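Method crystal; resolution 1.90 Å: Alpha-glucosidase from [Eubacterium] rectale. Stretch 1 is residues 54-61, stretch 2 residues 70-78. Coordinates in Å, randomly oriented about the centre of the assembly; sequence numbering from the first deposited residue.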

# COMPACT_ATOMS: atom_id res chain seq x y z
N ARG A 54 15.30 -17.86 3.22
CA ARG A 54 14.20 -18.79 3.01
C ARG A 54 14.69 -19.89 2.10
O ARG A 54 15.23 -19.60 1.03
N PHE A 55 14.49 -21.15 2.49
CA PHE A 55 14.97 -22.24 1.65
C PHE A 55 14.16 -23.49 1.92
O PHE A 55 13.72 -23.70 3.05
N PRO A 56 13.94 -24.32 0.91
CA PRO A 56 13.22 -25.57 1.13
C PRO A 56 14.08 -26.58 1.88
O PRO A 56 15.31 -26.55 1.81
N LEU A 57 13.42 -27.46 2.61
CA LEU A 57 14.10 -28.48 3.38
C LEU A 57 14.26 -29.75 2.55
O LEU A 57 13.41 -30.07 1.72
N LYS A 58 15.35 -30.46 2.80
CA LYS A 58 15.60 -31.77 2.20
C LYS A 58 15.18 -32.86 3.17
O LYS A 58 15.56 -32.81 4.35
N LEU A 59 14.41 -33.83 2.69
CA LEU A 59 14.02 -35.00 3.48
C LEU A 59 15.17 -35.99 3.50
O LEU A 59 15.49 -36.61 2.48
N THR A 60 15.81 -36.16 4.67
CA THR A 60 17.01 -36.97 4.78
C THR A 60 16.84 -38.27 5.55
O THR A 60 17.76 -39.09 5.55
N ASP A 61 15.71 -38.47 6.23
CA ASP A 61 15.49 -39.73 6.93
C ASP A 61 14.00 -39.92 7.16
O ASP A 61 13.28 -38.96 7.44
N ARG A 70 8.11 -40.60 11.15
CA ARG A 70 9.03 -39.53 11.52
C ARG A 70 9.81 -39.09 10.28
O ARG A 70 10.52 -39.90 9.67
N LEU A 71 9.66 -37.82 9.90
CA LEU A 71 10.40 -37.22 8.80
C LEU A 71 11.46 -36.29 9.38
O LEU A 71 11.13 -35.30 10.04
N CYS A 72 12.73 -36.62 9.15
CA CYS A 72 13.85 -35.77 9.53
C CYS A 72 14.27 -34.92 8.34
O CYS A 72 14.43 -35.44 7.23
N PHE A 73 14.42 -33.61 8.57
CA PHE A 73 14.79 -32.64 7.54
C PHE A 73 16.11 -32.02 7.96
O PHE A 73 16.12 -30.95 8.59
N GLU A 74 17.20 -32.69 7.61
CA GLU A 74 18.55 -32.22 7.94
C GLU A 74 18.67 -31.93 9.42
O GLU A 74 18.17 -32.69 10.26
N SER A 75 19.33 -30.83 9.77
CA SER A 75 19.42 -30.38 11.15
C SER A 75 18.46 -29.22 11.44
O SER A 75 18.79 -28.34 12.24
N TYR A 76 17.28 -29.22 10.82
CA TYR A 76 16.34 -28.11 10.95
C TYR A 76 15.05 -28.51 11.66
O TYR A 76 14.68 -27.88 12.65
N ILE A 77 14.36 -29.54 11.17
CA ILE A 77 13.01 -29.88 11.59
C ILE A 77 12.86 -31.39 11.67
O ILE A 77 13.33 -32.11 10.78
N ILE A 78 12.19 -31.87 12.71
CA ILE A 78 11.69 -33.24 12.76
C ILE A 78 10.17 -33.18 12.85
O ILE A 78 9.63 -32.50 13.72

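The apolar contact centres on Leu57, which points toward the second stretch in the common m,t rotamer. Its forked end suits a site with neighbours around it: Leu57 CD1 lies 3.7 Å from Phe73 CB and 3.7 Å from Ile77 CG1, while Leu57 CD2 reaches Tyr76 CD2 at 3.4 Å. Leu59 (t,p) starts sideways, but its end comes nearer, setting Leu59 CD1 over one face of the Phe73 ring, 4.0 Å from Phe73 CE1, and 3.8 Å from Leu71 CB. Phe73 (chi1 m) thus offers a broad flat surface to a branched aliphatic chain.

The aromatic pair is Phe55 (chi1 p) and Tyr76 (chi1 m), both pointing toward the opposing stretch. Phe55 CE1 approaches Tyr76 CZ to 3.6 Å, with the ring planes oblique at 55°. The two flat rings give each other apolar carbon surface, with Phe55 CE1 over one face of the Tyr76 ring.

Polar side chains also bond to the backbone across the contact. Glu74 (m,t) is long enough to bring Glu74 OE1 within 2.9 Å of Lys58 N, accepting its hydrogen bond. Thr60 (p) has a short hydroxyl arm: Thr60 OG1 accepts from Glu74 N at 3.1 Å and donates weakly to Cys72 O at 3.3 Å. Beyond it, Asp61 (t) and Cys72 (m) form an antiparallel bridge, Cys72 N to Asp61 O being 2.9 Å; their side chains share a sheet face, with Asp61 CB 3.8 Å from Cys72 CB.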

# COMPACT_ATOMS: atom_id res chain seq x y z
CB ARG A 54 12.97 -18.11 2.38
CG ARG A 54 11.99 -19.13 1.79
CD ARG A 54 10.67 -18.55 1.28
NE ARG A 54 9.89 -19.58 0.58
CZ ARG A 54 8.57 -19.58 0.44
NH1 ARG A 54 7.82 -18.60 0.95
NH2 ARG A 54 7.98 -20.59 -0.21
CB PHE A 55 16.47 -22.50 1.86
CG PHE A 55 16.88 -22.59 3.30
CD1 PHE A 55 16.80 -23.79 3.98
CD2 PHE A 55 17.37 -21.48 3.96
CE1 PHE A 55 17.18 -23.88 5.31
CE2 PHE A 55 17.75 -21.56 5.29
CZ PHE A 55 17.66 -22.76 5.96
CB PRO A 56 12.91 -26.06 -0.29
CG PRO A 56 14.02 -25.49 -1.12
CD PRO A 56 14.35 -24.15 -0.50
CB LEU A 57 13.32 -28.79 4.66
CG LEU A 57 13.24 -27.68 5.70
CD1 LEU A 57 12.41 -28.16 6.87
CD2 LEU A 57 14.63 -27.29 6.14
CB LYS A 58 17.07 -31.94 1.83
CG LYS A 58 17.56 -31.07 0.68
CD LYS A 58 19.03 -31.35 0.40
CE LYS A 58 19.48 -30.72 -0.92
NZ LYS A 58 18.95 -31.44 -2.11
CB LEU A 59 12.76 -35.65 2.90
CG LEU A 59 12.22 -36.91 3.57
CD1 LEU A 59 11.95 -36.70 5.05
CD2 LEU A 59 10.95 -37.40 2.87
CB THR A 60 18.14 -36.16 5.43
OG1 THR A 60 17.69 -35.65 6.69
CG2 THR A 60 18.55 -35.00 4.53
CB ASP A 61 16.24 -39.79 8.26
CG ASP A 61 16.58 -41.22 8.69
OD1 ASP A 61 16.45 -42.14 7.84
OD2 ASP A 61 16.96 -41.43 9.86
CB ARG A 70 9.97 -39.96 12.64
CG ARG A 70 10.93 -38.85 13.07
CD ARG A 70 12.00 -39.31 14.07
NE ARG A 70 11.44 -39.65 15.38
CZ ARG A 70 11.33 -40.89 15.85
NH1 ARG A 70 11.74 -41.92 15.12
NH2 ARG A 70 10.81 -41.11 17.05
CB LEU A 71 9.47 -36.45 7.86
CG LEU A 71 8.19 -37.12 7.37
CD1 LEU A 71 7.42 -36.17 6.47
CD2 LEU A 71 8.47 -38.42 6.64
CB CYS A 72 15.03 -36.60 10.03
SG CYS A 72 14.61 -37.72 11.39
CB PHE A 73 13.72 -31.57 7.35
CG PHE A 73 12.41 -32.09 6.89
CD1 PHE A 73 12.17 -32.30 5.54
CD2 PHE A 73 11.39 -32.35 7.79
CE1 PHE A 73 10.95 -32.79 5.10
CE2 PHE A 73 10.17 -32.81 7.37
CZ PHE A 73 9.94 -33.04 6.02
CB GLU A 74 18.90 -30.99 7.10
CG GLU A 74 19.06 -31.30 5.61
CD GLU A 74 18.75 -30.11 4.71
OE1 GLU A 74 17.55 -29.77 4.55
OE2 GLU A 74 19.70 -29.52 4.16
CB SER A 75 20.85 -29.98 11.50
OG SER A 75 21.67 -31.14 11.68
CB TYR A 76 16.02 -27.53 9.57
CG TYR A 76 17.20 -26.87 8.88
CD1 TYR A 76 17.83 -25.76 9.42
CD2 TYR A 76 17.68 -27.37 7.68
CE1 TYR A 76 18.92 -25.17 8.78
CE2 TYR A 76 18.74 -26.79 7.03
CZ TYR A 76 19.36 -25.70 7.59
OH TYR A 76 20.42 -25.15 6.92
CB ILE A 77 11.95 -29.30 10.62
CG1 ILE A 77 12.01 -27.77 10.56
CG2 ILE A 77 10.56 -29.78 10.98
CD1 ILE A 77 11.62 -27.08 11.85
CB ILE A 78 12.27 -34.03 13.95
CG1 ILE A 78 13.80 -34.05 13.87
CG2 ILE A 78 11.69 -35.44 13.98
CD1 ILE A 78 14.47 -34.61 15.11